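Local coordinates for acetyl-CoA acetyltransferase (Mycobacterium smegmatis, PDB 4EGV), which probably acts as an acyltransferase of the thiolase superfamily, a monomeric thiolase-like protein that carries an additional C-terminal domain, at residues L110-I113 against G114-P118; L206-S209 against V210-R214; T238-V242 against E243-T247. All coordinates share one frame; numbering follows the deposited sequence.

Contact 1 of 3, residues L110-I113 against G114-P118; sequences LEVI and GGQSP
Gln116 reaches back to the carbonyl of Ile113 where the chain leaves strand 107-110 and turns into helix 117-130. This is a strand-to-helix connection of the thiolase fold, made through a type I beta turn from Gly114 to Ser117. Gln116 NE2 donates to Ile113 O at 3.0 Å, and the N-H points almost straight at the oxygen (168°). The acceptor lies in the amide plane of Gln116, while the donor is tilted from the carbonyl plane of Ile113. Two bends put the amide there: chi1 of 85° tucks CG over the main chain, and a second bend at chi2 (-70°) turns the amide back to Ile113. The same NE2 donates to a water at 3.0 Å. That water donates in turn to Glu111 OE2 at 2.9 Å, so it joins the carboxylate to the amide. The other oxygen, Glu111 OE1, takes the N-H of Val112 at 3.1 Å, from above the carboxylate plane. The two carboxylate oxygens thus have separate partners, which should limit rotation of the group. Carbon atoms pack beside this network: Glu111 CG lies 3.6 Å from Ser117 CB. Val112 CG2 lies 4.0 Å from the amide nitrogen Gln116 NE2, the two side chains crossing at about a right angle. Further out, Arg75 NE donates to Glu111 O, and Gln116 touches Lys414 and Ser416 of strand 414-421. Gly114 opens the turn with a positive phi, a conformation that glycine adopts readily. Its own carbonyl closes the turn: Gly114 O accepts from both Ser117 N and Ser117 OG, the hydroxyl standing 3.0 Å away.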
ATOM      1  N   LEU A 110      -9.093  -6.472 -16.153  1.00 31.24           N
ATOM      2  CA  LEU A 110      -9.418  -5.402 -15.184  1.00 30.57           C
ATOM      3  C   LEU A 110      -9.293  -5.999 -13.793  1.00 30.30           C
ATOM      4  O   LEU A 110     -10.045  -6.882 -13.413  1.00 29.75           O
ATOM      5  CB  LEU A 110     -10.818  -4.799 -15.413  1.00 30.07           C
ATOM      6  CG  LEU A 110     -11.185  -3.547 -14.583  1.00 30.93           C
ATOM      7  CD1 LEU A 110     -10.151  -2.378 -14.730  1.00 29.06           C
ATOM      8  CD2 LEU A 110     -12.613  -3.056 -14.876  1.00 29.75           C
ATOM      9  N   GLU A 111      -8.313  -5.513 -13.045  1.00 30.50           N
ATOM     10  CA  GLU A 111      -7.892  -6.168 -11.811  1.00 30.79           C
ATOM     11  C   GLU A 111      -8.816  -5.773 -10.648  1.00 29.92           C
ATOM     12  O   GLU A 111      -9.610  -4.836 -10.776  1.00 29.89           O
ATOM     13  CB  GLU A 111      -6.391  -5.865 -11.561  1.00 31.46           C
ATOM     14  CG  GLU A 111      -5.735  -6.278 -10.170  1.00 34.67           C
ATOM     15  CD  GLU A 111      -5.677  -7.814  -9.835  1.00 38.79           C
ATOM     16  OE1 GLU A 111      -6.579  -8.591 -10.210  1.00 35.93           O
ATOM     17  OE2 GLU A 111      -4.699  -8.230  -9.155  1.00 40.21           O
ATOM     18  N   VAL A 112      -8.750  -6.516  -9.547  1.00 29.30           N
ATOM     19  CA  VAL A 112      -9.450  -6.181  -8.294  1.00 28.98           C
ATOM     20  C   VAL A 112      -8.940  -4.887  -7.637  1.00 28.70           C
ATOM     21  O   VAL A 112      -7.845  -4.451  -7.876  1.00 28.84           O
ATOM     22  CB  VAL A 112      -9.405  -7.382  -7.237  1.00 29.48           C
ATOM     23  CG1 VAL A 112     -10.095  -8.680  -7.792  1.00 27.31           C
ATOM     24  CG2 VAL A 112      -7.959  -7.664  -6.725  1.00 27.57           C
ATOM     25  N   ILE A 113      -9.742  -4.288  -6.777  1.00 28.72           N
ATOM     26  CA  ILE A 113      -9.355  -3.059  -6.054  1.00 28.09           C
ATOM     27  C   ILE A 113      -8.169  -3.305  -5.101  1.00 27.38           C
ATOM     28  O   ILE A 113      -7.917  -4.433  -4.689  1.00 26.50           O
ATOM     29  CB  ILE A 113     -10.590  -2.424  -5.254  1.00 28.32           C
ATOM     30  CG1 ILE A 113     -10.431  -0.933  -5.045  1.00 29.14           C
ATOM     31  CG2 ILE A 113     -10.839  -3.111  -3.888  1.00 27.00           C
ATOM     32  CD1 ILE A 113     -11.057  -0.037  -6.138  1.00 33.55           C
ATOM     33  N   GLY A 114      -7.437  -2.227  -4.790  1.00 26.95           N
ATOM     34  CA  GLY A 114      -6.579  -2.142  -3.600  1.00 25.85           C
ATOM     35  C   GLY A 114      -5.192  -1.712  -3.983  1.00 25.66           C
ATOM     36  O   GLY A 114      -4.768  -1.973  -5.084  1.00 25.38           O
ATOM     37  N   GLY A 115      -4.483  -1.049  -3.084  1.00 25.24           N
ATOM     38  CA  GLY A 115      -3.087  -0.658  -3.337  1.00 25.30           C
ATOM     39  C   GLY A 115      -1.979  -1.714  -3.574  1.00 25.06           C
ATOM     40  O   GLY A 115      -0.866  -1.380  -3.994  1.00 23.32           O
ATOM     41  N   GLN A 116      -2.315  -2.972  -3.296  1.00 25.19           N
ATOM     42  CA  GLN A 116      -1.477  -4.113  -3.570  1.00 25.40           C
ATOM     43  C   GLN A 116      -1.414  -4.454  -5.064  1.00 25.42           C
ATOM     44  O   GLN A 116      -0.438  -5.069  -5.506  1.00 24.92           O
ATOM     45  CB  GLN A 116      -1.931  -5.336  -2.738  1.00 25.37           C
ATOM     46  CG  GLN A 116      -3.066  -6.197  -3.348  1.00 25.53           C
ATOM     47  CD  GLN A 116      -4.438  -5.506  -3.353  1.00 25.61           C
ATOM     48  OE1 GLN A 116      -4.752  -4.667  -2.500  1.00 25.74           O
ATOM     49  NE2 GLN A 116      -5.274  -5.894  -4.301  1.00 24.85           N
ATOM     50  N   SER A 117      -2.429  -4.039  -5.829  1.00 25.24           N
ATOM     51  CA  SER A 117      -2.640  -4.583  -7.158  1.00 26.00           C
ATOM     52  C   SER A 117      -1.548  -4.396  -8.188  1.00 25.63           C
ATOM     53  O   SER A 117      -1.312  -5.336  -8.951  1.00 25.16           O
ATOM     54  CB  SER A 117      -3.989  -4.206  -7.752  1.00 26.52           C
ATOM     55  OG  SER A 117      -4.140  -2.814  -7.900  1.00 28.57           O
ATOM     56  N   PRO A 118      -0.866  -3.220  -8.218  1.00 25.37           N
ATOM     57  CA  PRO A 118       0.210  -3.072  -9.217  1.00 25.26           C
ATOM     58  C   PRO A 118       1.288  -4.139  -9.049  1.00 25.19           C
ATOM     59  O   PRO A 118       1.773  -4.709 -10.029  1.00 24.76           O
ATOM     60  CB  PRO A 118       0.800  -1.710  -8.880  1.00 24.81           C
ATOM     61  CG  PRO A 118      -0.213  -1.049  -8.127  1.00 24.37           C
ATOM     62  CD  PRO A 118      -0.969  -2.023  -7.380  1.00 24.61           C
TER
HETATM   63  O   HOH W   1      -4.164  -7.745  -6.388  1.00 11.18           O

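Contact 2 of 3, residues L206-S209 against V210-R214; sequences LGLS and VADYR
This is a local helix-capping contact at the surface, between Ser209 and Leu208 on one side and the first turn of helix 210-230 on the other. It forms the short link that follows helix 191-206. Ser209 is the N-cap. Its OG accepts a weak bond from Asp212 N at 3.3 Å. With chi1 at 78°, OG is turned over the main chain toward the first turn of the helix. Ser209 O begins the helical bonding by taking Tyr213 N at 3.1 Å. A water accepts from Ala211 N at 2.9 Å, so another amide of the first turn has a partner. The preceding helix ends in a Schellman motif, with Gly207 at positive phi. Leu208 comes next and lies across two side chains. Its CD2 lies 4.1 Å from Asp212 CB, and the two side chains cross at about a right angle. The tyrosine hydroxyl turns to the preceding helix, where Tyr213 OH is hydrogen-bonded to Glu199 OE1. Arg203 of that helix donates from NH1 to Leu208 O. At the ring, Leu208 CD1 makes an oblique apolar contact with Tyr213 CD1 at 3.9 Å.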
ATOM      1  N   LEU A 206       3.328  -0.703  22.185  1.00 53.23           N
ATOM      2  CA  LEU A 206       4.606  -0.073  22.456  1.00 53.13           C
ATOM      3  C   LEU A 206       4.638   0.701  23.759  1.00 53.12           C
ATOM      4  O   LEU A 206       5.697   1.151  24.189  1.00 52.46           O
ATOM      5  CB  LEU A 206       4.966   0.886  21.337  1.00 53.26           C
ATOM      6  CG  LEU A 206       5.425   0.338  19.999  1.00 53.68           C
ATOM      7  CD1 LEU A 206       5.955   1.478  19.155  1.00 54.49           C
ATOM      8  CD2 LEU A 206       6.441  -0.802  20.124  1.00 54.01           C
ATOM      9  N   GLY A 207       3.468   0.889  24.354  1.00 53.32           N
ATOM     10  CA  GLY A 207       3.301   1.744  25.532  1.00 53.55           C
ATOM     11  C   GLY A 207       3.788   3.191  25.432  1.00 53.56           C
ATOM     12  O   GLY A 207       4.222   3.761  26.419  1.00 53.06           O
ATOM     13  N   LEU A 208       3.730   3.781  24.243  1.00 53.60           N
ATOM     14  CA  LEU A 208       4.063   5.187  24.077  1.00 53.67           C
ATOM     15  C   LEU A 208       2.858   6.088  24.484  1.00 53.52           C
ATOM     16  O   LEU A 208       1.708   5.669  24.417  1.00 53.38           O
ATOM     17  CB  LEU A 208       4.527   5.456  22.634  1.00 53.88           C
ATOM     18  CG  LEU A 208       5.921   5.012  22.142  1.00 55.46           C
ATOM     19  CD1 LEU A 208       6.012   5.036  20.612  1.00 55.66           C
ATOM     20  CD2 LEU A 208       7.096   5.831  22.756  1.00 56.21           C
ATOM     21  N   SER A 209       3.128   7.311  24.937  1.00 53.13           N
ATOM     22  CA  SER A 209       2.067   8.260  25.234  1.00 52.56           C
ATOM     23  C   SER A 209       1.571   8.858  23.914  1.00 52.33           C
ATOM     24  O   SER A 209       2.196   8.685  22.878  1.00 51.74           O
ATOM     25  CB  SER A 209       2.565   9.358  26.172  1.00 52.29           C
ATOM     26  OG  SER A 209       3.320  10.299  25.444  1.00 51.97           O
ATOM     27  N   VAL A 210       0.439   9.553  23.965  1.00 52.05           N
ATOM     28  CA  VAL A 210      -0.148  10.173  22.782  1.00 51.82           C
ATOM     29  C   VAL A 210       0.823  11.140  22.068  1.00 51.71           C
ATOM     30  O   VAL A 210       1.033  11.002  20.864  1.00 51.65           O
ATOM     31  CB  VAL A 210      -1.507  10.883  23.133  1.00 52.03           C
ATOM     32  CG1 VAL A 210      -2.047  11.741  21.978  1.00 50.83           C
ATOM     33  CG2 VAL A 210      -2.531   9.890  23.630  1.00 51.52           C
ATOM     34  N   ALA A 211       1.403  12.094  22.808  1.00 51.35           N
ATOM     35  CA  ALA A 211       2.345  13.079  22.253  1.00 50.96           C
ATOM     36  C   ALA A 211       3.616  12.457  21.723  1.00 50.61           C
ATOM     37  O   ALA A 211       4.140  12.933  20.736  1.00 49.82           O
ATOM     38  CB  ALA A 211       2.680  14.174  23.278  1.00 51.13           C
ATOM     39  N   ASP A 212       4.108  11.408  22.386  1.00 50.86           N
ATOM     40  CA  ASP A 212       5.304  10.672  21.952  1.00 51.53           C
ATOM     41  C   ASP A 212       5.122   9.978  20.587  1.00 50.86           C
ATOM     42  O   ASP A 212       5.998  10.021  19.714  1.00 50.66           O
ATOM     43  CB  ASP A 212       5.693   9.629  23.009  1.00 52.60           C
ATOM     44  CG  ASP A 212       6.763  10.131  24.018  1.00 54.44           C
ATOM     45  OD1 ASP A 212       7.396  11.181  23.794  1.00 54.38           O
ATOM     46  OD2 ASP A 212       6.965   9.432  25.045  1.00 55.37           O
ATOM     47  N   TYR A 213       3.963   9.341  20.429  1.00 50.04           N
ATOM     48  CA  TYR A 213       3.589   8.654  19.215  1.00 48.79           C
ATOM     49  C   TYR A 213       3.381   9.642  18.096  1.00 48.40           C
ATOM     50  O   TYR A 213       3.777   9.411  16.976  1.00 48.01           O
ATOM     51  CB  TYR A 213       2.332   7.846  19.437  1.00 48.58           C
ATOM     52  CG  TYR A 213       2.138   6.817  18.367  1.00 48.58           C
ATOM     53  CD1 TYR A 213       2.750   5.564  18.449  1.00 47.86           C
ATOM     54  CD2 TYR A 213       1.359   7.097  17.241  1.00 48.72           C
ATOM     55  CE1 TYR A 213       2.577   4.636  17.453  1.00 48.34           C
ATOM     56  CE2 TYR A 213       1.194   6.179  16.237  1.00 47.26           C
ATOM     57  CZ  TYR A 213       1.797   4.955  16.337  1.00 47.72           C
ATOM     58  OH  TYR A 213       1.598   4.056  15.311  1.00 46.47           O
ATOM     59  N   ARG A 214       2.762  10.763  18.398  1.00 48.09           N
ATOM     60  CA  ARG A 214       2.608  11.780  17.397  1.00 48.05           C
ATOM     61  C   ARG A 214       3.966  12.272  16.866  1.00 47.40           C
ATOM     62  O   ARG A 214       4.094  12.599  15.697  1.00 46.85           O
ATOM     63  CB  ARG A 214       1.723  12.916  17.909  1.00 48.63           C
ATOM     64  CG  ARG A 214       1.349  13.877  16.815  1.00 50.68           C
ATOM     65  CD  ARG A 214      -0.030  14.440  16.819  1.00 54.51           C
ATOM     66  NE  ARG A 214      -0.272  15.611  17.664  1.00 57.11           N
ATOM     67  CZ  ARG A 214      -1.111  15.615  18.691  1.00 58.62           C
ATOM     68  NH1 ARG A 214      -1.770  14.527  19.034  1.00 60.58           N
ATOM     69  NH2 ARG A 214      -1.300  16.702  19.388  1.00 59.16           N
TER
HETATM   70  O   HOH W   2       0.505  12.277  25.587  1.00  9.75           O

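Contact 3 of 3, residues T238-V242 against E243-T247; sequences TERSV and EELLT
A capping box starts helix 242-246, with Ser241 as N-cap and Glu244 as its partner three residues on. Two weak bonds close it: Glu244 N donates to Ser241 OG at 3.3 Å, and Ser241 N donates to Glu244 OE1 at 3.3 Å. The second bond depends on the shape of Glu244. Its CG is anti to the backbone N (chi1 -167°) and the chain runs extended beyond CG, which brings the carboxylate back to the loop. Its other oxygen makes a salt bridge: Arg240 NH1 meets Glu244 OE2 at 3.0 Å with a nearly straight N-H (166°). OE2 lies at the edge of the guanidinium, in its plane. NH1 comes from the anti side of OE2, tilted out of the carboxylate plane, and the two flat groups stand 79° apart. Arg240 CD also lies 3.3 Å from Glu244 OE2. One carboxylate therefore binds a backbone N-H and an arginine, which should limit its rotation. On the main chain, Leu245 N bonds Ser241 O at 3.1 Å and Leu246 N bonds Val242 O at 3.2 Å. Leu245 CG rests 4.1 Å from Arg240 CB, and both side chains touch Leu262. Val242 packs on Glu219 and Ala222 of helix 210-230. At the far end, Thr247 OG1 donates to Glu243 O at 2.7 Å. The reciprocal serine and glutamate bonds are the classic capping box of a helix N-terminus, extended here by a salt bridge.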
ATOM      1  N   THR A 238       4.389  20.503  -1.059  1.00 62.63           N
ATOM      2  CA  THR A 238       5.229  21.339  -0.188  1.00 62.85           C
ATOM      3  C   THR A 238       5.949  20.434   0.821  1.00 62.42           C
ATOM      4  O   THR A 238       5.347  19.492   1.371  1.00 62.22           O
ATOM      5  CB  THR A 238       4.427  22.429   0.547  1.00 62.89           C
ATOM      6  OG1 THR A 238       3.058  22.299   0.179  1.00 63.57           O
ATOM      7  CG2 THR A 238       4.889  23.828   0.144  1.00 63.32           C
ATOM      8  N   GLU A 239       7.237  20.704   1.034  1.00 61.74           N
ATOM      9  CA  GLU A 239       8.007  19.980   2.041  1.00 61.06           C
ATOM     10  C   GLU A 239       7.580  20.412   3.439  1.00 59.97           C
ATOM     11  O   GLU A 239       7.258  21.580   3.663  1.00 59.35           O
ATOM     12  CB  GLU A 239       9.508  20.171   1.835  1.00 61.38           C
ATOM     13  CG  GLU A 239      10.348  19.228   2.655  1.00 63.60           C
ATOM     14  CD  GLU A 239      11.802  19.650   2.786  1.00 67.01           C
ATOM     15  OE1 GLU A 239      12.310  20.428   1.944  1.00 67.69           O
ATOM     16  OE2 GLU A 239      12.447  19.175   3.742  1.00 67.51           O
ATOM     17  N   ARG A 240       7.560  19.446   4.360  1.00 59.03           N
ATOM     18  CA  ARG A 240       7.126  19.673   5.743  1.00 58.05           C
ATOM     19  C   ARG A 240       8.190  19.205   6.736  1.00 57.72           C
ATOM     20  O   ARG A 240       8.802  18.162   6.544  1.00 57.33           O
ATOM     21  CB  ARG A 240       5.770  18.992   6.029  1.00 57.69           C
ATOM     22  CG  ARG A 240       4.640  19.214   4.974  1.00 56.35           C
ATOM     23  CD  ARG A 240       3.981  20.580   5.061  1.00 53.85           C
ATOM     24  NE  ARG A 240       2.840  20.683   4.179  1.00 52.78           N
ATOM     25  CZ  ARG A 240       2.079  21.773   4.051  1.00 52.41           C
ATOM     26  NH1 ARG A 240       2.341  22.871   4.746  1.00 50.11           N
ATOM     27  NH2 ARG A 240       1.043  21.765   3.219  1.00 51.54           N
ATOM     28  N   SER A 241       8.421  20.002   7.780  1.00 57.69           N
ATOM     29  CA  SER A 241       9.300  19.621   8.887  1.00 57.25           C
ATOM     30  C   SER A 241       8.535  18.805   9.938  1.00 56.92           C
ATOM     31  O   SER A 241       7.318  18.796   9.973  1.00 56.35           O
ATOM     32  CB  SER A 241       9.938  20.857   9.531  1.00 57.28           C
ATOM     33  OG  SER A 241       8.980  21.625  10.243  1.00 56.93           O
ATOM     34  N   VAL A 242       9.279  18.126  10.796  1.00 57.04           N
ATOM     35  CA  VAL A 242       8.739  17.341  11.893  1.00 56.85           C
ATOM     36  C   VAL A 242       7.821  18.174  12.776  1.00 57.23           C
ATOM     37  O   VAL A 242       6.737  17.740  13.112  1.00 57.45           O
ATOM     38  CB  VAL A 242       9.899  16.742  12.731  1.00 56.87           C
ATOM     39  CG1 VAL A 242       9.399  16.095  13.994  1.00 56.64           C
ATOM     40  CG2 VAL A 242      10.746  15.732  11.901  1.00 56.46           C
ATOM     41  N   GLU A 243       8.265  19.375  13.139  1.00 57.63           N
ATOM     42  CA  GLU A 243       7.539  20.311  14.010  1.00 57.46           C
ATOM     43  C   GLU A 243       6.221  20.745  13.364  1.00 57.15           C
ATOM     44  O   GLU A 243       5.179  20.766  14.018  1.00 56.89           O
ATOM     45  CB  GLU A 243       8.444  21.527  14.304  1.00 57.96           C
ATOM     46  CG  GLU A 243       8.094  22.406  15.541  1.00 60.73           C
ATOM     47  CD  GLU A 243       8.560  21.795  16.905  1.00 62.84           C
ATOM     48  OE1 GLU A 243       7.925  20.819  17.370  1.00 61.80           O
ATOM     49  OE2 GLU A 243       9.538  22.302  17.528  1.00 62.10           O
ATOM     50  N   GLU A 244       6.284  21.079  12.077  1.00 56.89           N
ATOM     51  CA  GLU A 244       5.133  21.482  11.285  1.00 56.75           C
ATOM     52  C   GLU A 244       4.050  20.396  11.248  1.00 56.09           C
ATOM     53  O   GLU A 244       2.885  20.703  11.408  1.00 55.90           O
ATOM     54  CB  GLU A 244       5.602  21.839   9.883  1.00 57.05           C
ATOM     55  CG  GLU A 244       4.624  22.584   8.976  1.00 58.67           C
ATOM     56  CD  GLU A 244       5.257  22.906   7.596  1.00 61.53           C
ATOM     57  OE1 GLU A 244       6.478  22.677   7.414  1.00 61.71           O
ATOM     58  OE2 GLU A 244       4.543  23.390   6.693  1.00 59.70           O
ATOM     59  N   LEU A 245       4.442  19.136  11.060  1.00 55.38           N
ATOM     60  CA  LEU A 245       3.517  17.982  11.032  1.00 54.71           C
ATOM     61  C   LEU A 245       2.855  17.659  12.377  1.00 55.00           C
ATOM     62  O   LEU A 245       1.697  17.241  12.434  1.00 54.77           O
ATOM     63  CB  LEU A 245       4.216  16.710  10.516  1.00 54.31           C
ATOM     64  CG  LEU A 245       4.554  16.554   9.028  1.00 53.00           C
ATOM     65  CD1 LEU A 245       5.443  15.376   8.746  1.00 50.04           C
ATOM     66  CD2 LEU A 245       3.298  16.446   8.220  1.00 52.03           C
ATOM     67  N   LEU A 246       3.602  17.858  13.453  1.00 55.33           N
ATOM     68  CA  LEU A 246       3.196  17.465  14.775  1.00 55.50           C
ATOM     69  C   LEU A 246       2.356  18.528  15.474  1.00 55.37           C
ATOM     70  O   LEU A 246       1.589  18.207  16.382  1.00 55.35           O
ATOM     71  CB  LEU A 246       4.461  17.118  15.569  1.00 55.81           C
ATOM     72  CG  LEU A 246       4.587  17.236  17.094  1.00 56.82           C
ATOM     73  CD1 LEU A 246       5.573  16.244  17.646  1.00 57.93           C
ATOM     74  CD2 LEU A 246       5.011  18.604  17.508  1.00 57.96           C
ATOM     75  N   THR A 247       2.515  19.788  15.059  1.00 55.42           N
ATOM     76  CA  THR A 247       1.846  20.942  15.696  1.00 55.25           C
ATOM     77  C   THR A 247       0.459  21.191  15.123  1.00 55.26           C
ATOM     78  O   THR A 247       0.308  21.579  13.963  1.00 54.86           O
ATOM     79  CB  THR A 247       2.703  22.238  15.592  1.00 55.25           C
ATOM     80  OG1 THR A 247       4.000  22.000  16.144  1.00 54.96           O
ATOM     81  CG2 THR A 247       2.057  23.396  16.326  1.00 54.55           C
TER

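All three contacts lie where a loop enters a helix, but their settings differ. Contact 1 is partly buried, its centre about 10 Å from the chain centre, and joins strand 107-110, at a sheet edge within this chain, to helix 117-130. Contacts 2 and 3 are at the surface, their centres about 24 and 23 Å from it, on the same side of the chain's centre. Helices 210-230 and 242-246, which they begin, follow each other in the chain. These two contacts meet through a weak bond from Arg214 NE to Leu246 O. Both use a serine N-cap, but only contact 3 adds a salt bridge. Contact 1 instead relies on a glutamine amide, a water and a beta turn.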